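Local coordinates for SJCHGC06286 protein (Schistosoma japonicum, PDB 3QBR), which probably binds BH domains of partner proteins as a Bcl-2 family regulator of apoptosis, the family's usual role, at residues R18-T23 with D168-L173; L30-K35 with F128-V133; T42-N47 with G140-I145; I104-I109 with Q146-T151; G112-E115 with R121-A124. All blocks are in the same frame, centred on the assembly; numbering follows the deposited sequence.

Contact 1 (R18-T23 with D168-L173); sequences RLQTST and DGWSGL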
# COMPACT_ATOMS: atom_id res chain seq x y z
N ARG A 18 9.07 11.11 -4.77
CA ARG A 18 7.63 11.07 -4.64
C ARG A 18 6.95 10.61 -5.91
O ARG A 18 5.90 9.98 -5.86
CB ARG A 18 7.05 12.43 -4.27
CG ARG A 18 5.56 12.34 -3.96
CD ARG A 18 4.95 13.68 -3.61
NE ARG A 18 5.38 14.70 -4.55
CZ ARG A 18 6.28 15.63 -4.26
NH1 ARG A 18 6.82 15.68 -3.05
NH2 ARG A 18 6.64 16.52 -5.19
N LEU A 19 7.54 10.93 -7.06
CA LEU A 19 6.91 10.62 -8.34
C LEU A 19 7.17 9.17 -8.71
O LEU A 19 6.31 8.45 -9.22
CB LEU A 19 7.48 11.52 -9.41
CG LEU A 19 6.86 11.32 -10.79
CD1 LEU A 19 5.34 11.41 -10.73
CD2 LEU A 19 7.44 12.35 -11.73
N GLN A 20 8.40 8.75 -8.44
CA GLN A 20 8.76 7.36 -8.55
C GLN A 20 7.83 6.50 -7.67
O GLN A 20 7.23 5.55 -8.16
CB GLN A 20 10.23 7.20 -8.14
CG GLN A 20 10.89 5.90 -8.52
CD GLN A 20 12.36 5.85 -8.09
OE1 GLN A 20 13.12 6.78 -8.37
NE2 GLN A 20 12.75 4.77 -7.41
N THR A 21 7.67 6.85 -6.40
CA THR A 21 6.92 5.96 -5.50
C THR A 21 5.45 5.89 -5.90
O THR A 21 4.80 4.84 -5.82
CB THR A 21 7.05 6.32 -4.00
OG1 THR A 21 6.00 7.19 -3.62
CG2 THR A 21 8.37 6.98 -3.70
N SER A 22 4.92 7.01 -6.34
CA SER A 22 3.58 7.06 -6.90
C SER A 22 3.39 6.04 -8.06
O SER A 22 2.45 5.24 -8.05
CB SER A 22 3.28 8.50 -7.36
OG SER A 22 2.01 8.58 -7.96
N THR A 23 4.30 6.08 -9.02
CA THR A 23 4.24 5.19 -10.18
C THR A 23 4.26 3.71 -9.77
O THR A 23 3.63 2.86 -10.41
CB THR A 23 5.40 5.47 -11.19
OG1 THR A 23 5.34 6.82 -11.67
CG2 THR A 23 5.34 4.51 -12.34
N ASP A 168 19.48 1.15 -0.94
CA ASP A 168 19.54 0.98 -2.38
C ASP A 168 18.26 1.45 -3.04
O ASP A 168 17.99 1.09 -4.19
CB ASP A 168 19.79 -0.47 -2.77
CG ASP A 168 20.93 -1.08 -2.02
OD1 ASP A 168 20.84 -2.29 -1.70
OD2 ASP A 168 21.91 -0.35 -1.74
N GLY A 169 17.49 2.26 -2.32
CA GLY A 169 16.24 2.75 -2.85
C GLY A 169 15.18 1.66 -2.94
O GLY A 169 15.26 0.60 -2.29
N TRP A 170 14.17 1.90 -3.76
CA TRP A 170 13.05 0.98 -3.90
C TRP A 170 13.50 -0.39 -4.34
O TRP A 170 12.81 -1.37 -4.10
CB TRP A 170 12.04 1.54 -4.89
CG TRP A 170 11.10 2.52 -4.27
CD1 TRP A 170 10.88 3.81 -4.66
CD2 TRP A 170 10.24 2.27 -3.15
NE1 TRP A 170 9.92 4.38 -3.86
CE2 TRP A 170 9.52 3.46 -2.92
CE3 TRP A 170 9.99 1.15 -2.34
CZ2 TRP A 170 8.57 3.58 -1.88
CZ3 TRP A 170 9.06 1.26 -1.33
CH2 TRP A 170 8.36 2.47 -1.10
N SER A 171 14.67 -0.46 -4.98
CA SER A 171 15.20 -1.75 -5.44
C SER A 171 15.65 -2.63 -4.29
O SER A 171 15.92 -3.80 -4.51
CB SER A 171 16.38 -1.55 -6.38
OG SER A 171 15.99 -0.83 -7.53
N GLY A 172 15.74 -2.07 -3.09
CA GLY A 172 16.01 -2.85 -1.90
C GLY A 172 15.12 -4.08 -1.86
O GLY A 172 15.56 -5.19 -1.52
N LEU A 173 13.87 -3.87 -2.25
CA LEU A 173 12.86 -4.93 -2.24
C LEU A 173 13.33 -6.19 -3.00
O LEU A 173 13.06 -7.33 -2.60
CB LEU A 173 11.53 -4.39 -2.79
CG LEU A 173 10.85 -3.35 -1.90
CD1 LEU A 173 9.88 -2.52 -2.71
CD2 LEU A 173 10.15 -4.01 -0.68
O HOH W 1 14.31 4.63 -5.27
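T21 and W170 make the tight part of this contact. The methyl CG2 of T21 lies in the plane of the indole, at its pyrrole edge, 3.0 Å from W170 NE1. T21 CB follows behind it and comes 3.8 Å from W170 CZ2. The threonine therefore touches both the five-membered ring and the near rim of the six-membered ring. W170 reaches it because CG stands anti to its own carbonyl carbon (chi1 -83°). Both residues are buried.

Q20 forms the looser side. Its chain is extended beyond CG, so the amide is carried past the edge of the indole. NE2 sits in the ring plane, 3.5 Å from W170 CD1, and the amide is turned 60° from the indole. The amide thus meets the rim of the ring and does not stack on it. A water lies beyond. It accepts from W170 N at 3.1 Å and, weakly, from Q20 NE2 at 2.7 Å. Q20 is partly exposed, and this polar link is the solvent side of the contact.

W170 lies in a sequence that matches the BH2 motif of the Bcl-2 family. The contact joins the beginning of helix 17-31 to the turn that leads into helix 172-176. The F17 ring meets that of W170, their planes nearly parallel. I61 of helix 58-79 and I122 of helix 119-137 also pack on W170, while S153 and S156 of helix 142-159 touch T21.

Contact 2 (L30-K35 with F128-V133); sequences LASANK and FLRILV
R130 meets S32 where the central helix 119-137 of the Bcl-2 fold passes the turn after helix 17-31. Taken in order along the helix, F128 takes no part here; it packs on I109 and on an apolar side chain of a chain of another protein. L129 is also directed elsewhere. It packs on helices 99-113 and 142-159.

R130 is the residue that crosses to the turn. With CG anti to the backbone N (chi1 -169°) and an extended chi2, CD lies alongside the serine side chain. The bend at chi3 then turns the guanidinium, edge on, toward the carbonyl of S32, with NH1 2.5 Å from S32 O. N73 of helix 58-79 also touches the arginine.

I131 lies against N73 as well. L132 is buried on L148 and Y106. V133 touches L41 of helix 35-48 and I145 of helix 142-159. The contact is small and lies near the surface.

The serine hydroxyl belongs to its own helix end. S32 OG is hydrogen-bonded to F28 O and also lies 3.2 Å from R130 CD.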
# COMPACT_ATOMS: atom_id res chain seq x y z
N LEU A 30 -2.21 -2.25 -10.52
CA LEU A 30 -2.68 -2.80 -11.79
C LEU A 30 -2.28 -4.27 -11.98
O LEU A 30 -2.95 -5.01 -12.69
CB LEU A 30 -2.20 -1.98 -12.99
CG LEU A 30 -2.74 -0.56 -13.10
CD1 LEU A 30 -2.45 0.01 -14.48
CD2 LEU A 30 -4.22 -0.50 -12.80
N ALA A 31 -1.20 -4.68 -11.32
CA ALA A 31 -0.69 -6.04 -11.51
C ALA A 31 -1.16 -7.02 -10.46
O ALA A 31 -0.80 -8.18 -10.50
CB ALA A 31 0.83 -6.05 -11.59
N SER A 32 -1.99 -6.57 -9.53
CA SER A 32 -2.39 -7.46 -8.45
C SER A 32 -3.92 -7.52 -8.29
O SER A 32 -4.41 -8.03 -7.29
CB SER A 32 -1.72 -7.03 -7.14
OG SER A 32 -2.16 -5.73 -6.74
N ALA A 33 -4.67 -7.01 -9.27
CA ALA A 33 -6.13 -6.98 -9.20
C ALA A 33 -6.70 -8.05 -10.11
O ALA A 33 -6.02 -8.50 -11.02
CB ALA A 33 -6.66 -5.61 -9.62
N ASN A 34 -7.94 -8.45 -9.88
CA ASN A 34 -8.58 -9.33 -10.86
C ASN A 34 -8.90 -8.59 -12.16
O ASN A 34 -8.71 -7.37 -12.27
CB ASN A 34 -9.83 -10.02 -10.31
CG ASN A 34 -10.98 -9.06 -10.09
OD1 ASN A 34 -11.10 -8.05 -10.78
ND2 ASN A 34 -11.85 -9.39 -9.12
N LYS A 35 -9.40 -9.34 -13.13
CA LYS A 35 -9.79 -8.81 -14.43
C LYS A 35 -10.68 -7.58 -14.33
O LYS A 35 -10.36 -6.52 -14.87
CB LYS A 35 -10.50 -9.89 -15.25
N PHE A 128 -1.88 -3.49 2.34
CA PHE A 128 -3.03 -2.85 2.94
C PHE A 128 -3.69 -1.83 2.02
O PHE A 128 -4.92 -1.79 1.91
CB PHE A 128 -2.63 -2.14 4.22
CG PHE A 128 -3.79 -1.61 5.02
CD1 PHE A 128 -4.77 -2.46 5.49
CD2 PHE A 128 -3.86 -0.27 5.34
CE1 PHE A 128 -5.83 -1.97 6.26
CE2 PHE A 128 -4.91 0.23 6.13
CZ PHE A 128 -5.89 -0.62 6.58
N LEU A 129 -2.88 -0.98 1.41
CA LEU A 129 -3.38 -0.01 0.42
C LEU A 129 -4.17 -0.74 -0.70
O LEU A 129 -5.24 -0.30 -1.09
CB LEU A 129 -2.22 0.79 -0.17
CG LEU A 129 -2.45 1.73 -1.35
CD1 LEU A 129 -3.23 3.01 -0.96
CD2 LEU A 129 -1.08 2.07 -1.96
N ARG A 130 -3.64 -1.87 -1.15
CA ARG A 130 -4.35 -2.73 -2.12
C ARG A 130 -5.74 -3.12 -1.64
O ARG A 130 -6.72 -3.07 -2.38
CB ARG A 130 -3.56 -4.01 -2.36
CG ARG A 130 -4.06 -4.80 -3.51
CD ARG A 130 -3.26 -6.08 -3.72
NE ARG A 130 -3.92 -7.13 -2.96
CZ ARG A 130 -4.65 -8.09 -3.48
NH1 ARG A 130 -4.78 -8.19 -4.80
NH2 ARG A 130 -5.23 -8.98 -2.69
N ILE A 131 -5.80 -3.53 -0.38
CA ILE A 131 -7.01 -4.06 0.23
C ILE A 131 -8.05 -2.95 0.31
O ILE A 131 -9.20 -3.15 -0.04
CB ILE A 131 -6.68 -4.67 1.61
CG1 ILE A 131 -6.23 -6.12 1.43
CG2 ILE A 131 -7.86 -4.57 2.57
CD1 ILE A 131 -5.31 -6.62 2.52
N LEU A 132 -7.62 -1.77 0.74
CA LEU A 132 -8.49 -0.60 0.77
C LEU A 132 -9.00 -0.25 -0.61
O LEU A 132 -10.20 -0.02 -0.79
CB LEU A 132 -7.74 0.60 1.35
CG LEU A 132 -7.32 0.47 2.82
CD1 LEU A 132 -6.80 1.77 3.40
CD2 LEU A 132 -8.50 -0.00 3.64
N VAL A 133 -8.07 -0.18 -1.58
CA VAL A 133 -8.39 0.23 -2.95
C VAL A 133 -9.40 -0.74 -3.58
O VAL A 133 -10.41 -0.32 -4.15
CB VAL A 133 -7.09 0.37 -3.82
CG1 VAL A 133 -7.41 0.25 -5.36
CG2 VAL A 133 -6.36 1.68 -3.46

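Contact 3 (T42-N47 with G140-I145); sequences TDLLDN and GHSDAI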
# COMPACT_ATOMS: atom_id res chain seq x y z
N THR A 42 -7.52 0.64 -14.44
CA THR A 42 -6.71 1.07 -15.54
C THR A 42 -7.35 2.27 -16.20
O THR A 42 -6.66 3.22 -16.58
CB THR A 42 -6.56 -0.03 -16.59
OG1 THR A 42 -5.87 -1.16 -16.02
CG2 THR A 42 -5.79 0.52 -17.79
N ASP A 43 -8.67 2.24 -16.33
CA ASP A 43 -9.38 3.36 -16.95
C ASP A 43 -9.40 4.58 -16.05
O ASP A 43 -9.23 5.70 -16.53
CB ASP A 43 -10.80 2.97 -17.38
CG ASP A 43 -10.81 1.78 -18.38
OD1 ASP A 43 -9.73 1.37 -18.87
OD2 ASP A 43 -11.91 1.27 -18.67
N LEU A 44 -9.58 4.37 -14.74
CA LEU A 44 -9.55 5.47 -13.80
C LEU A 44 -8.24 6.20 -13.91
O LEU A 44 -8.21 7.43 -13.93
CB LEU A 44 -9.71 4.97 -12.37
CG LEU A 44 -9.45 6.01 -11.27
CD1 LEU A 44 -10.19 7.30 -11.59
CD2 LEU A 44 -9.90 5.45 -9.95
N LEU A 45 -7.15 5.45 -13.98
CA LEU A 45 -5.85 6.09 -14.10
C LEU A 45 -5.71 6.86 -15.42
O LEU A 45 -5.21 7.99 -15.44
CB LEU A 45 -4.73 5.05 -13.96
CG LEU A 45 -3.35 5.68 -14.11
CD1 LEU A 45 -3.22 6.87 -13.16
CD2 LEU A 45 -2.26 4.65 -13.86
N ASP A 46 -6.16 6.25 -16.52
CA ASP A 46 -6.15 6.89 -17.84
C ASP A 46 -6.87 8.24 -17.80
O ASP A 46 -6.33 9.25 -18.26
CB ASP A 46 -6.83 6.01 -18.89
CG ASP A 46 -5.92 4.88 -19.38
OD1 ASP A 46 -4.68 5.01 -19.31
OD2 ASP A 46 -6.47 3.85 -19.86
N ASN A 47 -8.09 8.24 -17.27
CA ASN A 47 -8.88 9.45 -17.15
C ASN A 47 -8.32 10.43 -16.13
O ASN A 47 -8.54 11.64 -16.24
CB ASN A 47 -10.32 9.12 -16.77
CG ASN A 47 -11.10 8.49 -17.91
OD1 ASN A 47 -10.97 8.90 -19.07
ND2 ASN A 47 -11.94 7.49 -17.58
N GLY A 140 -17.02 1.94 -6.83
CA GLY A 140 -16.50 3.02 -7.64
C GLY A 140 -16.15 4.29 -6.91
O GLY A 140 -16.51 5.37 -7.35
N HIS A 141 -15.43 4.17 -5.80
CA HIS A 141 -15.04 5.36 -5.05
C HIS A 141 -13.74 5.90 -5.59
O HIS A 141 -12.69 5.89 -4.92
CB HIS A 141 -14.97 5.06 -3.55
CG HIS A 141 -16.30 4.81 -2.92
ND1 HIS A 141 -17.31 5.76 -2.89
CD2 HIS A 141 -16.82 3.71 -2.31
CE1 HIS A 141 -18.37 5.26 -2.29
NE2 HIS A 141 -18.10 4.02 -1.92
N SER A 142 -13.81 6.40 -6.82
CA SER A 142 -12.63 6.77 -7.55
C SER A 142 -11.79 7.83 -6.84
O SER A 142 -10.58 7.67 -6.71
CB SER A 142 -12.97 7.18 -8.98
OG SER A 142 -13.60 8.44 -9.02
N ASP A 143 -12.41 8.90 -6.35
CA ASP A 143 -11.63 9.97 -5.72
C ASP A 143 -10.98 9.52 -4.40
O ASP A 143 -9.84 9.90 -4.12
CB ASP A 143 -12.47 11.21 -5.48
CG ASP A 143 -13.60 10.94 -4.52
OD1 ASP A 143 -14.30 9.92 -4.72
OD2 ASP A 143 -13.77 11.74 -3.57
N ALA A 144 -11.68 8.72 -3.59
CA ALA A 144 -11.03 8.21 -2.38
C ALA A 144 -9.80 7.38 -2.75
O ALA A 144 -8.73 7.49 -2.12
CB ALA A 144 -12.01 7.40 -1.46
N ILE A 145 -9.95 6.56 -3.79
CA ILE A 145 -8.87 5.71 -4.27
C ILE A 145 -7.65 6.57 -4.62
O ILE A 145 -6.55 6.38 -4.08
CB ILE A 145 -9.32 4.87 -5.49
CG1 ILE A 145 -10.42 3.89 -5.07
CG2 ILE A 145 -8.15 4.13 -6.11
CD1 ILE A 145 -10.88 2.91 -6.17
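L44 points its side chain from helix 35-48 at S142 and I145, in the first turn of helix 142-159. CB stands back, with no close partner in the other segment. CG is anti to the backbone N (chi1 170°), which carries the fork toward the second helix, and CG lies 4.4 Å from S142 CB. The two methyls then do the touching. CD1 reaches S142 CB at 3.8 Å. CD2 comes to the same CB at 3.7 Å and to S142 CA at 3.9 Å. Both branches of the fork thus rest on the serine CB. CD2 also extends toward I145, where CG2 is 4.4 Å away. This is apolar packing at a partly buried edge; the serine takes part through its carbon atoms.

Helices 119-137 and 142-159 form the central helical hairpin of the Bcl-2 fold. G140, with positive phi, is the C-prime residue of the Schellman motif that ends helix 119-137. H141 follows at the N-cap position.

Y40, one turn before L44, packs on S142 and I145 too. I145 further touches L136 and S137 of helix 119-137, while T42 and L45 rest on helix 17-31. Helix 35-48 thus packs where the second hairpin helix begins.

Contact 4 (I104-I109 with Q146-T151); sequences IFYLEI and QMLIKT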
# COMPACT_ATOMS: atom_id res chain seq x y z
N ILE A 104 -7.05 11.28 7.45
CA ILE A 104 -6.77 11.20 8.88
C ILE A 104 -6.54 9.77 9.40
O ILE A 104 -5.49 9.46 9.99
CB ILE A 104 -7.93 11.80 9.70
CG1 ILE A 104 -8.17 13.27 9.32
CG2 ILE A 104 -7.66 11.63 11.19
CD1 ILE A 104 -6.99 13.93 8.68
N PHE A 105 -7.52 8.91 9.22
CA PHE A 105 -7.38 7.56 9.73
C PHE A 105 -6.25 6.85 9.04
O PHE A 105 -5.45 6.18 9.70
CB PHE A 105 -8.66 6.78 9.59
CG PHE A 105 -9.81 7.41 10.28
CD1 PHE A 105 -9.59 8.21 11.39
CD2 PHE A 105 -11.10 7.22 9.83
CE1 PHE A 105 -10.65 8.82 12.04
CE2 PHE A 105 -12.17 7.81 10.47
CZ PHE A 105 -11.94 8.62 11.59
N TYR A 106 -6.19 6.99 7.72
CA TYR A 106 -5.10 6.40 6.94
C TYR A 106 -3.78 6.86 7.53
O TYR A 106 -2.89 6.05 7.81
CB TYR A 106 -5.16 6.78 5.45
CG TYR A 106 -4.22 5.93 4.61
CD1 TYR A 106 -4.34 4.55 4.63
CD2 TYR A 106 -3.22 6.49 3.85
CE1 TYR A 106 -3.50 3.75 3.91
CE2 TYR A 106 -2.36 5.69 3.09
CZ TYR A 106 -2.51 4.32 3.14
OH TYR A 106 -1.68 3.48 2.43
N LEU A 107 -3.66 8.17 7.72
CA LEU A 107 -2.43 8.74 8.26
C LEU A 107 -2.09 8.18 9.66
O LEU A 107 -0.92 7.90 9.95
CB LEU A 107 -2.49 10.26 8.24
CG LEU A 107 -2.18 10.77 6.83
CD1 LEU A 107 -2.02 12.28 6.80
CD2 LEU A 107 -0.91 10.09 6.30
N GLU A 108 -3.11 8.00 10.49
CA GLU A 108 -2.91 7.43 11.81
C GLU A 108 -2.47 5.97 11.72
O GLU A 108 -1.67 5.49 12.53
CB GLU A 108 -4.20 7.53 12.64
CG GLU A 108 -4.54 8.94 13.15
CD GLU A 108 -5.83 8.98 13.99
OE1 GLU A 108 -6.40 7.90 14.31
OE2 GLU A 108 -6.28 10.09 14.32
N ILE A 109 -3.01 5.24 10.75
CA ILE A 109 -2.65 3.84 10.57
C ILE A 109 -1.20 3.69 10.08
O ILE A 109 -0.49 2.77 10.50
CB ILE A 109 -3.56 3.15 9.56
CG1 ILE A 109 -5.01 3.23 10.02
CG2 ILE A 109 -3.11 1.70 9.35
CD1 ILE A 109 -5.91 2.27 9.30
N GLN A 146 -7.85 7.54 -5.51
CA GLN A 146 -6.76 8.42 -5.91
C GLN A 146 -6.21 9.16 -4.72
O GLN A 146 -5.05 9.56 -4.70
CB GLN A 146 -7.22 9.43 -6.98
CG GLN A 146 -7.34 8.84 -8.39
CD GLN A 146 -6.16 7.92 -8.78
OE1 GLN A 146 -4.98 8.28 -8.60
NE2 GLN A 146 -6.48 6.74 -9.34
N MET A 147 -7.06 9.36 -3.72
CA MET A 147 -6.60 10.07 -2.53
C MET A 147 -5.62 9.18 -1.74
O MET A 147 -4.51 9.61 -1.42
CB MET A 147 -7.80 10.48 -1.69
CG MET A 147 -7.45 11.41 -0.54
SD MET A 147 -7.16 10.48 0.97
CE MET A 147 -8.82 9.82 1.19
N LEU A 148 -6.02 7.94 -1.48
CA LEU A 148 -5.15 7.01 -0.78
C LEU A 148 -3.79 6.90 -1.46
O LEU A 148 -2.74 6.98 -0.80
CB LEU A 148 -5.80 5.62 -0.70
CG LEU A 148 -6.96 5.49 0.28
CD1 LEU A 148 -7.55 4.08 0.21
CD2 LEU A 148 -6.43 5.79 1.70
N ILE A 149 -3.80 6.72 -2.78
CA ILE A 149 -2.56 6.59 -3.52
C ILE A 149 -1.69 7.85 -3.41
O ILE A 149 -0.47 7.75 -3.30
CB ILE A 149 -2.82 6.27 -4.99
CG1 ILE A 149 -3.41 4.87 -5.11
CG2 ILE A 149 -1.54 6.34 -5.76
CD1 ILE A 149 -3.95 4.58 -6.50
N LYS A 150 -2.30 9.02 -3.42
CA LYS A 150 -1.53 10.26 -3.31
C LYS A 150 -0.94 10.43 -1.91
O LYS A 150 0.21 10.88 -1.77
CB LYS A 150 -2.38 11.47 -3.66
CG LYS A 150 -1.63 12.77 -3.65
CD LYS A 150 -2.59 13.94 -3.81
CE LYS A 150 -1.89 15.27 -4.03
NZ LYS A 150 -2.88 16.39 -4.07
N THR A 151 -1.73 10.07 -0.90
CA THR A 151 -1.30 10.18 0.49
C THR A 151 -0.17 9.20 0.78
O THR A 151 0.85 9.59 1.35
CB THR A 151 -2.48 9.97 1.45
OG1 THR A 151 -3.42 11.03 1.28
CG2 THR A 151 -2.01 9.96 2.87
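Y106 lays one face of its ring over the methyl CD2 of L148. This is a CH-pi contact. L148 CD2 is 3.8 Å from the centroid of the Y106 ring and 17° off the ring normal. The methyl is displaced toward the CB end of the ring, and Y106 CG is its nearest ring atom at 3.7 Å. The tyrosine spans the gap between the helices because its CG stands anti to the backbone N (chi1 -167°).

T151 approaches the same ring from another direction. Its CG2 lies in the ring plane, at the edge, 3.8 Å from Y106 CD2. One methyl thus sits over the face and another bounds the rim. T151 CG2 also meets L107, with CD2 of that leucine 3.6 Å away, so the one threonine methyl touches two consecutive residues, Y106 and L107.

The two helices run roughly in the same direction. The axes of these short segments cross at -37°, with a closest approach of 10.9 Å, a wide separation that the large tyrosine helps to bridge. L129 of helix 119-137 touches both Y106 and L148, and L132 and L136 close further round L148. F105, E108 and I109 of helix 99-113 meet a chain of another protein, consistent with this helix lining the binding groove of the Bcl-2 fold.

Across the segments the chemistry is carbon against carbon. The phenol oxygen is provided for separately: Y106 OH is hydrogen-bonded to T152 OG1. The tyrosine is thus held by methyls at its ring and by a polar bond at its end, which should limit how the ring can turn.

Contact 5 (G112-E115 with R121-A124); sequences GLFE and RIVA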
# COMPACT_ATOMS: atom_id res chain seq x y z
N GLY A 112 1.04 4.51 12.93
CA GLY A 112 1.08 3.31 13.72
C GLY A 112 1.93 2.21 13.11
O GLY A 112 2.72 1.57 13.80
N LEU A 113 1.77 1.98 11.80
CA LEU A 113 2.54 0.95 11.11
C LEU A 113 4.04 1.22 11.17
O LEU A 113 4.86 0.30 11.19
CB LEU A 113 2.09 0.83 9.64
CG LEU A 113 2.93 -0.10 8.75
CD1 LEU A 113 3.01 -1.55 9.26
CD2 LEU A 113 2.44 -0.09 7.31
N PHE A 114 4.39 2.50 11.19
CA PHE A 114 5.77 2.89 10.91
C PHE A 114 6.59 3.38 12.11
O PHE A 114 7.67 3.96 11.93
CB PHE A 114 5.84 3.86 9.70
CG PHE A 114 5.74 3.17 8.36
CD1 PHE A 114 6.63 2.16 8.01
CD2 PHE A 114 4.75 3.51 7.45
CE1 PHE A 114 6.52 1.49 6.79
CE2 PHE A 114 4.64 2.86 6.22
CZ PHE A 114 5.53 1.85 5.89
N GLU A 115 6.11 3.10 13.32
CA GLU A 115 6.87 3.36 14.55
C GLU A 115 8.31 2.88 14.41
O GLU A 115 9.22 3.45 14.99
CB GLU A 115 6.22 2.69 15.76
CG GLU A 115 5.03 3.44 16.32
CD GLU A 115 4.09 2.53 17.08
OE1 GLU A 115 4.14 1.30 16.88
OE2 GLU A 115 3.27 3.04 17.88
N ARG A 121 7.58 -3.94 6.93
CA ARG A 121 6.54 -2.99 7.26
C ARG A 121 6.13 -2.17 6.04
O ARG A 121 4.98 -1.71 5.94
CB ARG A 121 7.02 -2.04 8.37
CG ARG A 121 6.92 -2.62 9.77
CD ARG A 121 7.82 -1.87 10.79
NE ARG A 121 7.85 -2.61 12.05
CZ ARG A 121 7.25 -2.22 13.17
NH1 ARG A 121 6.61 -1.06 13.23
NH2 ARG A 121 7.31 -3.01 14.24
N ILE A 122 7.07 -1.98 5.11
CA ILE A 122 6.76 -1.25 3.89
C ILE A 122 5.82 -2.10 3.02
O ILE A 122 4.75 -1.64 2.60
CB ILE A 122 8.06 -0.78 3.18
CG1 ILE A 122 8.64 0.43 3.93
CG2 ILE A 122 7.80 -0.41 1.74
CD1 ILE A 122 10.12 0.70 3.65
N VAL A 123 6.21 -3.35 2.80
CA VAL A 123 5.35 -4.36 2.20
C VAL A 123 3.93 -4.31 2.74
O VAL A 123 2.95 -4.30 1.99
CB VAL A 123 5.88 -5.77 2.47
CG1 VAL A 123 4.79 -6.77 2.24
CG2 VAL A 123 7.08 -6.07 1.59
N ALA A 124 3.83 -4.28 4.06
CA ALA A 124 2.53 -4.22 4.70
C ALA A 124 1.74 -2.98 4.26
O ALA A 124 0.53 -3.02 4.19
CB ALA A 124 2.69 -4.26 6.22
O HOH W 2 4.27 -0.38 14.71
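This is a mixed apolar and polar contact across a tight interhelical turn, in which L113 and F114 at the end of helix 99-113 meet R121, I122 and A124 at the start of helix 119-137. R121 closes the NWGR signature of the BH1 motif, a hallmark of the Bcl-2 family.

The R121 chain is extended from CG to NE and runs back past the end of the first helix. Its NH1 gives a weak hydrogen bond to L113 O, 3.0 Å long and bent to 133°. A water accepts from the same NH1 at 2.9 Å and donates to G112 O and E115 OE1. The guanidinium is thus linked to the helix end weakly by a direct bond and also through water.

The rest of the contact is apolar. L113 CD1 packs on A124 CB at 4.1 Å. F114 crosses I122 at about a right angle, with CE1 of the ring 3.7 Å from I122 CG1. L113 CG lies over the centre of one face of the F114 ring.

Outside the two segments, R121 NH2 has an acidic side chain of a chain of another protein as its salt-bridge partner, as in BH3 complexes of relatives. L113 packs on an apolar side chain of that chain. M125 also touches L113 and F114, helix 161-165 covers I122, and helix 58-79 packs on V123 and A124.

Overall arrangement
The five contacts bind the helices of one Bcl-2 bundle round helix 119-137, which carries segments of contacts 2 and 5. Contact 2 touches contact 4 through L129 and L132, and contact 3 through V133 O and I145 CD1. Contact 3 meets contact 4 where L44 CG faces Q146 NE2. Contact 1 joins contact 5 by W170 on I122, which brings the BH2 and BH1 sequences together. Contacts 3 and 5 are farthest apart, with centres about 25 Å distant, on opposite sides of the chain's centre. Contacts 4 and 5, centres about 13 Å apart, share helix 99-113; both reach the chain of another protein, and F128 of contact 2 does too, consistent with a shared binding groove.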